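Local coordinates for polymerase nucleotidyl transferase domain-containing protein (Archaeoglobus fulgidus, PDB 1YLQ) that probably acts as a nucleotidyltransferase, transferring a nucleotidyl group from a nucleoside triphosphate to an acceptor, at residues K5-I10 against V40-D45; E9-K12 against D17-I20; K13-A18 against D45-R50; K59-F64 against F69-L74. All coordinates share one frame; numbering follows the deposited sequence.

From the N terminus, helix 3-14 runs first and supplies contacts 1 and 2, and the turn at its C-terminal end supplies contact 3. Contact 2 closes a short turn-back into strand 19-23; it starts from the same stretch as contact 1, sharing Glu9 and Ile10, and makes the smaller loop, while contact 1 carries the helix to strand 38-43. Contact 3 crosses contact 1, sharing Asp45 with it and Asp17 and Ala18 with contact 2. Contact 4 follows in series, an equally short turn-back closing helix 50-63 onto strand 69-74. Together they illustrate how a small sheet is covered: contacts 1 and 4 reach neighbouring strands, and Ile7 touches Phe64 between them.

Contact 1 (K5-I10 against V40-D45); sequences KEIKEI and VAIVSD
Ile7 overlaps Val40 and Ile42 through a single methyl, its CG2, which hangs from the helix over two residues of the same strand. The first torsion sets this up: CG2 stands anti to the backbone N of Ile7 and is sent to the strand, while CG1 lies beside that N (chi1 -61°) and is sent to Phe64. Towards Val40 the approach is tip to tip, Ile7 CG2 lying 4.2 Å from Val40 CG1. Further along the strand Ile7 CG2 stands 4.3 Å from Ile42 CD1, at the end of an extended side chain. Val40 and Ile42 are two apart on the strand and point to the same side of the sheet, whereas Ala41 between them points to the other, and one helical residue can therefore bridge both. The touch is light, burying only 93 Å² in all, with the backbones well separated: the nearest CA atoms, those of Ile7 and Val40, are 9.1 Å apart.

On its other branch, Ile7 CG1 comes within 3.6 Å of Phe64 CZ, and Phe69 and Phe71 also touch this isoleucine. The strand beneath is fixed by ladder bonds to strand 69-74, among them Val40 N to Glu70 O, and Ile20 packs on Val40 from the adjoining strand 19-23, on the flank away from strand 69-74. This is apolar helix-on-sheet packing, the N-terminal helix laid on a central strand of the mixed alpha/beta sheet of the polymerase beta-like nucleotidyltransferase fold.

Contact 2 (E9-K12 against D17-I20); sequences EITK and DAEI
With CG2 of Thr11 anti to the backbone N and OG1 beside it (chi1 -66°), the methyl faces the strand while the hydroxyl is turned back along the helix, where it hydrogen-bonds to the carbonyl of Ile7. Ile20 answers with CG1 beside its own N (chi1 -57°), which brings CD1 forward to meet the threonine tip to tip. Thr11 CG2 lies 3.9 Å from Ile20 CD1 and 3.7 Å from Ala18 CB, so one methyl touches two residues on the same side of the chain. Such a return, in which helix 3-14 ends, the chain turns and strand 19-23 runs back beneath it, lays the helix on the sheet of this nucleotidyltransferase domain. Thr11 CG2 also meets Ile42 CG2 of the adjoining strand, and Phe56 and Ile60 cover Thr11 from helix 50-63. Lys12 closes the more exposed border of the contact. Its chain bends at three successive torsions and brings CE up to the oxygen end of the Ala18 carbonyl, although the 3.1 Å between Lys12 CE and Ala18 O is short enough to make the detail doubtful. Lys12 NZ stays 4.1 Å from Ala18 O and makes no bond to it.

Contact 3 (K13-A18 against D45-R50); sequences KDVQDA and DVFEDR
Val15 divides its two methyls between two partners. CG1, anti to the backbone N (chi1 -179°), meets Val46 tip to tip, Val15 CG1 standing 4.1 Å from Val46 CG2. Val15 CG2, set beside the N, comes obliquely on the ring of Phe47, 3.8 Å from Phe47 CZ and 4.0 Å from Phe47 CE1. Phe47 holds its ring beside its own backbone N (chi1 -62°), which carries CZ across to the valine although its CB starts off to one side; Phe56 and Ile42 also pack against this phenylalanine. An alanine at Val15 keeps neither methyl and is likely to open a gap between Val46 and Phe47, with the ring tip less firmly confined. Val15 is the first residue past helix 3-14 and opens a type I turn, closed by Ala18 N to Val15 O at 3.1 Å. Opposite, Val46 and Phe47 ride on a short 3-10 segment that leads into helix 50-63. Asp17 OD1 lies 4.2 Å from Val46 CG2 while hydrogen-bonding to Ser44 OG, and Asp14 forms a salt bridge with Arg52. The join thus rests on apolar contact, while the carboxylates beside it find their polar partners outside the two segments.

Contact 4 (K59-F64 against F69-L74); sequences KITKKF and FEFHIL
The beta-alpha-beta unit made of strand 38-43, helix 50-63 and strand 69-74 is closed here, where the last helical turn and the residue just after it pack on the strand that follows. Phe71 is the centre of it. Its CG lies beside the backbone N (chi1 -69°), which directs the ring toward the helix, between Ile60, Thr61 and Phe64. Ile60 covers one face: its CG1 makes a CH-pi contact 4.0 Å from the centroid of the Phe71 ring, 23° off the normal and displaced toward CE1 and CZ. Thr61 slides past, with CG2 4.0 Å from Phe71 CD2, while its hydroxyl bonds to the carbonyl of Phe57. The rings of Phe64 and Phe71 meet obliquely, neither stacked nor edge-to-face, with Phe64 CD2 3.7 Å from Phe71 CZ. Phe69 completes the aromatic cluster in an offset edge-to-face pair, its edge toward the face of Phe64, centroids 6.0 Å apart and planes at 78°. A serine in place of Phe71 would probably leave Ile60 and Phe64 without the ring they rest on and open a gap between helix and strand. Across the strand, His72 NE2 donates a bent hydrogen bond to the anti lone pair of Glu70 OE2. The beta-alpha-beta crossover, with Glu70 beside Asp39 on the sheet's other face, is consistent with the carboxylate-bearing strands of the polymerase beta-like nucleotidyltransferase fold.

Contact 1 (K5-I10 against V40-D45)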
loop_
_atom_site.group_PDB
_atom_site.type_symbol
_atom_site.label_atom_id
_atom_site.label_comp_id
_atom_site.label_asym_id
_atom_site.label_seq_id
_atom_site.Cartn_x
_atom_site.Cartn_y
_atom_site.Cartn_z
ATOM N N LYS A 5 -3.550 -6.250 -8.001
ATOM C CA LYS A 5 -4.043 -7.015 -9.162
ATOM C C LYS A 5 -3.063 -8.134 -9.496
ATOM O O LYS A 5 -3.482 -9.268 -9.715
ATOM C CB LYS A 5 -4.231 -6.070 -10.370
ATOM C CG LYS A 5 -4.909 -6.655 -11.639
ATOM C CD LYS A 5 -4.842 -5.611 -12.788
ATOM C CE LYS A 5 -5.830 -5.937 -13.973
ATOM N NZ LYS A 5 -6.020 -4.807 -14.934
ATOM N N GLU A 6 -1.774 -7.799 -9.502
ATOM C CA GLU A 6 -0.687 -8.716 -9.802
ATOM C C GLU A 6 -0.566 -9.793 -8.721
ATOM O O GLU A 6 -0.441 -10.931 -9.066
ATOM C CB GLU A 6 0.634 -7.984 -9.871
ATOM C CG GLU A 6 1.419 -8.158 -11.150
ATOM C CD GLU A 6 2.237 -6.894 -11.536
ATOM O OE1 GLU A 6 2.625 -6.093 -10.642
ATOM O OE2 GLU A 6 2.484 -6.695 -12.751
ATOM N N ILE A 7 -0.565 -9.415 -7.443
ATOM C CA ILE A 7 -0.655 -10.393 -6.326
ATOM C C ILE A 7 -1.824 -11.422 -6.510
ATOM O O ILE A 7 -1.634 -12.639 -6.326
ATOM C CB ILE A 7 -0.759 -9.642 -4.939
ATOM C CG1 ILE A 7 0.515 -8.779 -4.717
ATOM C CG2 ILE A 7 -1.057 -10.628 -3.781
ATOM C CD1 ILE A 7 0.512 -7.799 -3.520
ATOM N N LYS A 8 -3.031 -10.944 -6.823
ATOM C CA LYS A 8 -4.175 -11.870 -6.904
ATOM C C LYS A 8 -3.872 -12.802 -8.084
ATOM O O LYS A 8 -4.113 -14.011 -8.015
ATOM C CB LYS A 8 -5.504 -11.102 -7.077
ATOM C CG LYS A 8 -6.869 -11.921 -6.936
ATOM C CD LYS A 8 -7.433 -11.884 -5.469
ATOM C CE LYS A 8 -8.645 -12.861 -5.187
ATOM N NZ LYS A 8 -8.408 -13.947 -4.128
ATOM N N GLU A 9 -3.312 -12.261 -9.168
ATOM C CA GLU A 9 -3.096 -13.103 -10.355
ATOM C C GLU A 9 -2.052 -14.198 -10.200
ATOM O O GLU A 9 -2.338 -15.349 -10.513
ATOM C CB GLU A 9 -2.913 -12.281 -11.616
ATOM C CG GLU A 9 -4.273 -11.737 -12.070
ATOM C CD GLU A 9 -5.438 -12.754 -11.877
ATOM O OE1 GLU A 9 -5.650 -13.646 -12.750
ATOM O OE2 GLU A 9 -6.153 -12.665 -10.851
ATOM N N ILE A 10 -0.878 -13.841 -9.689
ATOM C CA ILE A 10 0.175 -14.791 -9.333
ATOM C C ILE A 10 -0.372 -15.841 -8.355
ATOM O O ILE A 10 -0.106 -17.029 -8.497
ATOM C CB ILE A 10 1.386 -14.036 -8.696
ATOM C CG1 ILE A 10 2.063 -13.169 -9.766
ATOM C CG2 ILE A 10 2.374 -15.020 -7.970
ATOM C CD1 ILE A 10 2.831 -11.961 -9.217
ATOM N N VAL A 40 -0.058 -8.731 3.688
ATOM C CA VAL A 40 -0.847 -9.558 2.759
ATOM C C VAL A 40 -0.788 -10.990 3.253
ATOM O O VAL A 40 0.256 -11.639 3.189
ATOM C CB VAL A 40 -0.273 -9.529 1.355
ATOM C CG1 VAL A 40 -1.245 -10.223 0.364
ATOM C CG2 VAL A 40 -0.046 -8.095 0.866
ATOM N N ALA A 41 -1.900 -11.498 3.748
ATOM C CA ALA A 41 -1.934 -12.915 4.159
ATOM C C ALA A 41 -2.548 -13.706 2.996
ATOM O O ALA A 41 -3.618 -13.357 2.495
ATOM C CB ALA A 41 -2.712 -13.072 5.422
ATOM N N ILE A 42 -1.827 -14.718 2.523
ATOM C CA ILE A 42 -2.302 -15.583 1.466
ATOM C C ILE A 42 -2.495 -16.970 2.081
ATOM O O ILE A 42 -1.546 -17.583 2.554
ATOM C CB ILE A 42 -1.315 -15.578 0.289
ATOM C CG1 ILE A 42 -1.062 -14.109 -0.144
ATOM C CG2 ILE A 42 -1.862 -16.537 -0.914
ATOM C CD1 ILE A 42 -0.036 -13.935 -1.187
ATOM N N VAL A 43 -3.735 -17.452 2.104
ATOM C CA VAL A 43 -4.131 -18.472 3.049
ATOM C C VAL A 43 -4.740 -19.655 2.302
ATOM O O VAL A 43 -5.705 -19.496 1.560
ATOM C CB VAL A 43 -5.200 -17.922 4.035
ATOM C CG1 VAL A 43 -5.678 -19.012 4.990
ATOM C CG2 VAL A 43 -4.664 -16.632 4.804
ATOM N N SER A 44 -4.177 -20.849 2.520
ATOM C CA SER A 44 -4.749 -22.073 1.906
ATOM C C SER A 44 -4.160 -23.241 2.650
ATOM O O SER A 44 -2.997 -23.175 3.058
ATOM C CB SER A 44 -4.308 -22.171 0.434
ATOM O OG SER A 44 -4.628 -23.461 -0.073
ATOM N N ASP A 45 -4.903 -24.344 2.772
ATOM C CA ASP A 45 -4.285 -25.537 3.380
ATOM C C ASP A 45 -3.323 -26.246 2.425
ATOM O O ASP A 45 -2.589 -27.155 2.818
ATOM C CB ASP A 45 -5.335 -26.496 3.939
ATOM C CG ASP A 45 -5.884 -26.024 5.268
ATOM O OD1 ASP A 45 -5.284 -25.119 5.940
ATOM O OD2 ASP A 45 -6.897 -26.589 5.684
#

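Contact 2 (E9-K12 against D17-I20)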
loop_
_atom_site.group_PDB
_atom_site.type_symbol
_atom_site.label_atom_id
_atom_site.label_comp_id
_atom_site.label_asym_id
_atom_site.label_seq_id
_atom_site.Cartn_x
_atom_site.Cartn_y
_atom_site.Cartn_z
ATOM N N GLU A 9 -3.312 -12.261 -9.168
ATOM C CA GLU A 9 -3.096 -13.103 -10.355
ATOM C C GLU A 9 -2.052 -14.198 -10.200
ATOM O O GLU A 9 -2.338 -15.349 -10.513
ATOM C CB GLU A 9 -2.913 -12.281 -11.616
ATOM C CG GLU A 9 -4.273 -11.737 -12.070
ATOM C CD GLU A 9 -5.438 -12.754 -11.877
ATOM O OE1 GLU A 9 -5.650 -13.646 -12.750
ATOM O OE2 GLU A 9 -6.153 -12.665 -10.851
ATOM N N ILE A 10 -0.878 -13.841 -9.689
ATOM C CA ILE A 10 0.175 -14.791 -9.333
ATOM C C ILE A 10 -0.372 -15.841 -8.355
ATOM O O ILE A 10 -0.106 -17.029 -8.497
ATOM C CB ILE A 10 1.386 -14.036 -8.696
ATOM C CG1 ILE A 10 2.063 -13.169 -9.766
ATOM C CG2 ILE A 10 2.374 -15.020 -7.970
ATOM C CD1 ILE A 10 2.831 -11.961 -9.217
ATOM N N THR A 11 -1.143 -15.397 -7.369
ATOM C CA THR A 11 -1.578 -16.281 -6.289
ATOM C C THR A 11 -2.525 -17.329 -6.893
ATOM O O THR A 11 -2.314 -18.552 -6.753
ATOM C CB THR A 11 -2.311 -15.487 -5.180
ATOM O OG1 THR A 11 -1.387 -14.606 -4.542
ATOM C CG2 THR A 11 -3.001 -16.424 -4.130
ATOM N N LYS A 12 -3.531 -16.843 -7.603
ATOM C CA LYS A 12 -4.569 -17.728 -8.109
ATOM C C LYS A 12 -4.070 -18.674 -9.231
ATOM O O LYS A 12 -4.656 -19.745 -9.450
ATOM C CB LYS A 12 -5.773 -16.912 -8.569
ATOM C CG LYS A 12 -6.697 -16.378 -7.449
ATOM C CD LYS A 12 -6.646 -17.198 -6.136
ATOM C CE LYS A 12 -8.058 -17.455 -5.588
ATOM N NZ LYS A 12 -9.094 -16.679 -6.321
ATOM N N ASP A 17 -7.389 -22.108 -4.758
ATOM C CA ASP A 17 -8.333 -21.901 -3.660
ATOM C C ASP A 17 -7.890 -20.860 -2.648
ATOM O O ASP A 17 -8.554 -20.680 -1.617
ATOM C CB ASP A 17 -8.689 -23.234 -2.956
ATOM C CG ASP A 17 -7.539 -23.776 -2.044
ATOM O OD1 ASP A 17 -6.487 -23.131 -1.843
ATOM O OD2 ASP A 17 -7.670 -24.901 -1.511
ATOM N N ALA A 18 -6.769 -20.190 -2.905
ATOM C CA ALA A 18 -6.250 -19.304 -1.894
ATOM C C ALA A 18 -7.120 -18.082 -1.638
ATOM O O ALA A 18 -7.842 -17.565 -2.539
ATOM C CB ALA A 18 -4.756 -18.935 -2.118
ATOM N N GLU A 19 -7.122 -17.648 -0.388
ATOM C CA GLU A 19 -7.807 -16.428 -0.042
ATOM C C GLU A 19 -6.790 -15.406 0.376
ATOM O O GLU A 19 -5.731 -15.765 0.917
ATOM C CB GLU A 19 -8.841 -16.646 1.052
ATOM C CG GLU A 19 -10.050 -17.510 0.587
ATOM C CD GLU A 19 -11.140 -16.716 -0.197
ATOM O OE1 GLU A 19 -10.865 -15.768 -1.009
ATOM O OE2 GLU A 19 -12.313 -17.086 -0.016
ATOM N N ILE A 20 -7.061 -14.148 0.031
ATOM C CA ILE A 20 -6.091 -13.100 0.328
ATOM C C ILE A 20 -6.728 -12.069 1.220
ATOM O O ILE A 20 -7.810 -11.552 0.912
ATOM C CB ILE A 20 -5.525 -12.428 -0.982
ATOM C CG1 ILE A 20 -4.902 -13.495 -1.887
ATOM C CG2 ILE A 20 -4.552 -11.265 -0.614
ATOM C CD1 ILE A 20 -4.903 -13.086 -3.379
#

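Contact 3 (K13-A18 against D45-R50)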
loop_
_atom_site.group_PDB
_atom_site.type_symbol
_atom_site.label_atom_id
_atom_site.label_comp_id
_atom_site.label_asym_id
_atom_site.label_seq_id
_atom_site.Cartn_x
_atom_site.Cartn_y
_atom_site.Cartn_z
ATOM N N LYS A 13 -2.973 -18.290 -9.899
ATOM C CA LYS A 13 -2.310 -19.150 -10.890
ATOM C C LYS A 13 -1.674 -20.389 -10.251
ATOM O O LYS A 13 -1.670 -21.486 -10.827
ATOM C CB LYS A 13 -1.241 -18.369 -11.638
ATOM C CG LYS A 13 -0.740 -19.114 -12.834
ATOM C CD LYS A 13 0.405 -18.440 -13.577
ATOM C CE LYS A 13 0.951 -19.492 -14.564
ATOM N NZ LYS A 13 2.220 -19.069 -15.215
ATOM N N ASP A 14 -1.099 -20.183 -9.086
ATOM C CA ASP A 14 -0.431 -21.247 -8.324
ATOM C C ASP A 14 -1.427 -22.010 -7.425
ATOM O O ASP A 14 -1.570 -23.250 -7.481
ATOM C CB ASP A 14 0.709 -20.622 -7.490
ATOM C CG ASP A 14 1.657 -21.673 -6.918
ATOM O OD1 ASP A 14 1.223 -22.840 -6.662
ATOM O OD2 ASP A 14 2.834 -21.327 -6.736
ATOM N N VAL A 15 -2.168 -21.264 -6.632
ATOM C CA VAL A 15 -3.050 -21.883 -5.622
ATOM C C VAL A 15 -4.471 -21.365 -5.845
ATOM O O VAL A 15 -4.830 -20.306 -5.336
ATOM C CB VAL A 15 -2.580 -21.571 -4.163
ATOM C CG1 VAL A 15 -3.500 -22.262 -3.117
ATOM C CG2 VAL A 15 -1.127 -21.982 -3.937
ATOM N N GLN A 16 -5.268 -22.134 -6.582
ATOM C CA GLN A 16 -6.583 -21.701 -7.023
ATOM C C GLN A 16 -7.499 -21.356 -5.851
ATOM O O GLN A 16 -8.307 -20.426 -5.935
ATOM C CB GLN A 16 -7.235 -22.819 -7.860
ATOM C CG GLN A 16 -8.472 -22.369 -8.540
ATOM C CD GLN A 16 -8.900 -23.328 -9.616
ATOM O OE1 GLN A 16 -8.493 -24.501 -9.601
ATOM N NE2 GLN A 16 -9.719 -22.849 -10.570
ATOM N N ASP A 17 -7.389 -22.108 -4.758
ATOM C CA ASP A 17 -8.333 -21.901 -3.660
ATOM C C ASP A 17 -7.890 -20.860 -2.648
ATOM O O ASP A 17 -8.554 -20.680 -1.617
ATOM C CB ASP A 17 -8.689 -23.234 -2.956
ATOM C CG ASP A 17 -7.539 -23.776 -2.044
ATOM O OD1 ASP A 17 -6.487 -23.131 -1.843
ATOM O OD2 ASP A 17 -7.670 -24.901 -1.511
ATOM N N ALA A 18 -6.769 -20.190 -2.905
ATOM C CA ALA A 18 -6.250 -19.304 -1.894
ATOM C C ALA A 18 -7.120 -18.082 -1.638
ATOM O O ALA A 18 -7.842 -17.565 -2.539
ATOM C CB ALA A 18 -4.756 -18.935 -2.118
ATOM N N ASP A 45 -4.903 -24.344 2.772
ATOM C CA ASP A 45 -4.285 -25.537 3.380
ATOM C C ASP A 45 -3.323 -26.246 2.425
ATOM O O ASP A 45 -2.589 -27.155 2.818
ATOM C CB ASP A 45 -5.335 -26.496 3.939
ATOM C CG ASP A 45 -5.884 -26.024 5.268
ATOM O OD1 ASP A 45 -5.284 -25.119 5.940
ATOM O OD2 ASP A 45 -6.897 -26.589 5.684
ATOM N N VAL A 46 -3.269 -25.809 1.185
ATOM C CA VAL A 46 -2.141 -26.257 0.328
ATOM C C VAL A 46 -0.761 -25.950 0.989
ATOM O O VAL A 46 0.200 -26.662 0.813
ATOM C CB VAL A 46 -2.245 -25.628 -1.090
ATOM C CG1 VAL A 46 -1.078 -26.007 -1.960
ATOM C CG2 VAL A 46 -3.551 -26.141 -1.794
ATOM N N PHE A 47 -0.680 -24.901 1.779
ATOM C CA PHE A 47 0.577 -24.509 2.412
ATOM C C PHE A 47 0.932 -25.363 3.634
ATOM O O PHE A 47 1.966 -25.118 4.302
ATOM C CB PHE A 47 0.529 -23.024 2.755
ATOM C CG PHE A 47 0.385 -22.129 1.529
ATOM C CD1 PHE A 47 1.230 -22.295 0.432
ATOM C CD2 PHE A 47 -0.556 -21.090 1.508
ATOM C CE1 PHE A 47 1.119 -21.478 -0.692
ATOM C CE2 PHE A 47 -0.657 -20.231 0.398
ATOM C CZ PHE A 47 0.152 -20.442 -0.706
ATOM N N GLU A 48 0.096 -26.376 3.907
ATOM C CA GLU A 48 0.467 -27.394 4.886
ATOM C C GLU A 48 1.741 -28.122 4.396
ATOM O O GLU A 48 2.466 -28.682 5.165
ATOM C CB GLU A 48 -0.660 -28.396 5.128
ATOM C CG GLU A 48 -1.736 -27.889 6.029
ATOM C CD GLU A 48 -2.957 -28.816 6.053
ATOM O OE1 GLU A 48 -3.016 -29.758 5.222
ATOM O OE2 GLU A 48 -3.840 -28.607 6.900
ATOM N N ASP A 49 2.000 -28.078 3.102
ATOM C CA ASP A 49 3.213 -28.668 2.552
ATOM C C ASP A 49 4.256 -27.560 2.508
ATOM O O ASP A 49 4.114 -26.602 1.733
ATOM C CB ASP A 49 2.932 -29.238 1.152
ATOM C CG ASP A 49 4.176 -29.750 0.468
ATOM O OD1 ASP A 49 5.275 -29.374 0.850
ATOM O OD2 ASP A 49 4.070 -30.522 -0.474
ATOM N N ARG A 50 5.264 -27.657 3.384
ATOM C CA ARG A 50 6.315 -26.636 3.519
ATOM C C ARG A 50 6.980 -26.339 2.193
ATOM O O ARG A 50 7.392 -25.224 1.939
ATOM C CB ARG A 50 7.361 -27.120 4.525
ATOM C CG ARG A 50 8.609 -26.224 4.685
ATOM C CD ARG A 50 9.209 -26.425 6.066
ATOM N NE ARG A 50 9.650 -27.790 6.296
ATOM C CZ ARG A 50 10.172 -28.238 7.437
ATOM N NH1 ARG A 50 10.253 -27.460 8.513
ATOM N NH2 ARG A 50 10.580 -29.477 7.507
#

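Contact 4 (K59-F64 against F69-L74)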
loop_
_atom_site.group_PDB
_atom_site.type_symbol
_atom_site.label_atom_id
_atom_site.label_comp_id
_atom_site.label_asym_id
_atom_site.label_seq_id
_atom_site.Cartn_x
_atom_site.Cartn_y
_atom_site.Cartn_z
ATOM N N LYS A 59 8.601 -17.188 -5.130
ATOM C CA LYS A 59 7.958 -16.586 -6.321
ATOM C C LYS A 59 7.400 -15.175 -6.043
ATOM O O LYS A 59 7.693 -14.219 -6.776
ATOM C CB LYS A 59 6.786 -17.463 -6.775
ATOM C CG LYS A 59 6.758 -17.734 -8.267
ATOM C CD LYS A 59 5.351 -18.012 -8.752
ATOM C CE LYS A 59 4.763 -19.274 -8.159
ATOM N NZ LYS A 59 4.975 -20.507 -9.027
ATOM N N ILE A 60 6.572 -15.049 -5.008
ATOM C CA ILE A 60 5.870 -13.795 -4.786
ATOM C C ILE A 60 6.800 -12.670 -4.315
ATOM O O ILE A 60 6.650 -11.510 -4.760
ATOM C CB ILE A 60 4.585 -13.960 -3.913
ATOM C CG1 ILE A 60 3.640 -12.757 -4.129
ATOM C CG2 ILE A 60 4.909 -14.087 -2.452
ATOM C CD1 ILE A 60 2.222 -13.147 -4.594
ATOM N N THR A 61 7.770 -12.990 -3.452
ATOM C CA THR A 61 8.724 -11.953 -2.979
ATOM C C THR A 61 9.737 -11.489 -4.032
ATOM O O THR A 61 10.127 -10.307 -4.040
ATOM C CB THR A 61 9.517 -12.348 -1.698
ATOM O OG1 THR A 61 10.145 -13.621 -1.878
ATOM C CG2 THR A 61 8.576 -12.372 -0.456
ATOM N N LYS A 62 10.167 -12.403 -4.903
ATOM C CA LYS A 62 11.022 -12.037 -6.038
ATOM C C LYS A 62 10.275 -11.075 -6.980
ATOM O O LYS A 62 10.842 -10.126 -7.484
ATOM C CB LYS A 62 11.503 -13.287 -6.784
ATOM C CG LYS A 62 12.057 -13.045 -8.175
ATOM C CD LYS A 62 12.185 -14.342 -8.959
ATOM C CE LYS A 62 12.442 -14.075 -10.435
ATOM N NZ LYS A 62 12.614 -15.343 -11.215
ATOM N N LYS A 63 8.992 -11.334 -7.205
ATOM C CA LYS A 63 8.167 -10.452 -8.022
ATOM C C LYS A 63 8.031 -9.062 -7.373
ATOM O O LYS A 63 8.071 -8.032 -8.050
ATOM C CB LYS A 63 6.787 -11.106 -8.254
ATOM C CG LYS A 63 5.835 -10.302 -9.148
ATOM C CD LYS A 63 6.411 -10.008 -10.534
ATOM C CE LYS A 63 5.636 -8.874 -11.229
ATOM N NZ LYS A 63 6.509 -8.096 -12.122
ATOM N N PHE A 64 7.885 -9.045 -6.051
ATOM C CA PHE A 64 7.618 -7.803 -5.309
ATOM C C PHE A 64 8.795 -7.367 -4.411
ATOM O O PHE A 64 8.636 -7.010 -3.248
ATOM C CB PHE A 64 6.284 -7.928 -4.564
ATOM C CG PHE A 64 5.142 -8.122 -5.477
ATOM C CD1 PHE A 64 4.644 -7.048 -6.224
ATOM C CD2 PHE A 64 4.597 -9.370 -5.642
ATOM C CE1 PHE A 64 3.585 -7.242 -7.102
ATOM C CE2 PHE A 64 3.555 -9.592 -6.509
ATOM C CZ PHE A 64 3.035 -8.525 -7.251
ATOM N N PHE A 69 4.667 -4.231 0.564
ATOM C CA PHE A 69 3.987 -5.501 0.973
ATOM C C PHE A 69 4.804 -6.415 1.891
ATOM O O PHE A 69 5.985 -6.645 1.662
ATOM C CB PHE A 69 3.516 -6.313 -0.261
ATOM C CG PHE A 69 2.658 -5.514 -1.232
ATOM C CD1 PHE A 69 1.397 -5.104 -0.890
ATOM C CD2 PHE A 69 3.147 -5.163 -2.480
ATOM C CE1 PHE A 69 0.617 -4.340 -1.813
ATOM C CE2 PHE A 69 2.391 -4.398 -3.388
ATOM C CZ PHE A 69 1.131 -4.007 -3.062
ATOM N N GLU A 70 4.190 -6.925 2.939
ATOM C CA GLU A 70 4.813 -7.955 3.773
ATOM C C GLU A 70 3.903 -9.147 3.580
ATOM O O GLU A 70 2.736 -9.044 3.864
ATOM C CB GLU A 70 4.919 -7.505 5.262
ATOM C CG GLU A 70 5.499 -8.593 6.223
ATOM C CD GLU A 70 5.746 -8.104 7.672
ATOM O OE1 GLU A 70 6.516 -7.135 7.874
ATOM O OE2 GLU A 70 5.231 -8.753 8.631
ATOM N N PHE A 71 4.422 -10.262 3.043
ATOM C CA PHE A 71 3.594 -11.411 2.680
ATOM C C PHE A 71 3.652 -12.423 3.827
ATOM O O PHE A 71 4.722 -12.582 4.403
ATOM C CB PHE A 71 4.155 -12.060 1.379
ATOM C CG PHE A 71 3.972 -11.191 0.162
ATOM C CD1 PHE A 71 2.729 -11.119 -0.479
ATOM C CD2 PHE A 71 5.037 -10.418 -0.316
ATOM C CE1 PHE A 71 2.527 -10.268 -1.626
ATOM C CE2 PHE A 71 4.857 -9.552 -1.453
ATOM C CZ PHE A 71 3.608 -9.508 -2.097
ATOM N N HIS A 72 2.533 -13.091 4.121
ATOM C CA HIS A 72 2.431 -14.118 5.146
ATOM C C HIS A 72 1.700 -15.242 4.443
ATOM O O HIS A 72 0.569 -15.063 3.991
ATOM C CB HIS A 72 1.639 -13.601 6.363
ATOM C CG HIS A 72 2.286 -12.394 6.986
ATOM N ND1 HIS A 72 1.911 -11.101 6.692
ATOM C CD2 HIS A 72 3.324 -12.298 7.837
ATOM C CE1 HIS A 72 2.651 -10.261 7.387
ATOM N NE2 HIS A 72 3.546 -10.963 8.057
ATOM N N ILE A 73 2.381 -16.361 4.287
ATOM C CA ILE A 73 1.875 -17.499 3.502
ATOM C C ILE A 73 1.437 -18.465 4.544
ATOM O O ILE A 73 2.266 -18.990 5.304
ATOM C CB ILE A 73 3.032 -18.075 2.638
ATOM C CG1 ILE A 73 3.716 -16.923 1.804
ATOM C CG2 ILE A 73 2.536 -19.273 1.770
ATOM C CD1 ILE A 73 2.610 -15.958 1.010
ATOM N N LEU A 74 0.125 -18.690 4.645
ATOM C CA LEU A 74 -0.414 -19.345 5.828
ATOM C C LEU A 74 -1.406 -20.480 5.508
ATOM O O LEU A 74 -2.165 -20.354 4.584
ATOM C CB LEU A 74 -1.176 -18.287 6.634
ATOM C CG LEU A 74 -0.426 -17.066 7.076
ATOM C CD1 LEU A 74 -1.404 -16.078 7.786
ATOM C CD2 LEU A 74 0.719 -17.518 8.012
#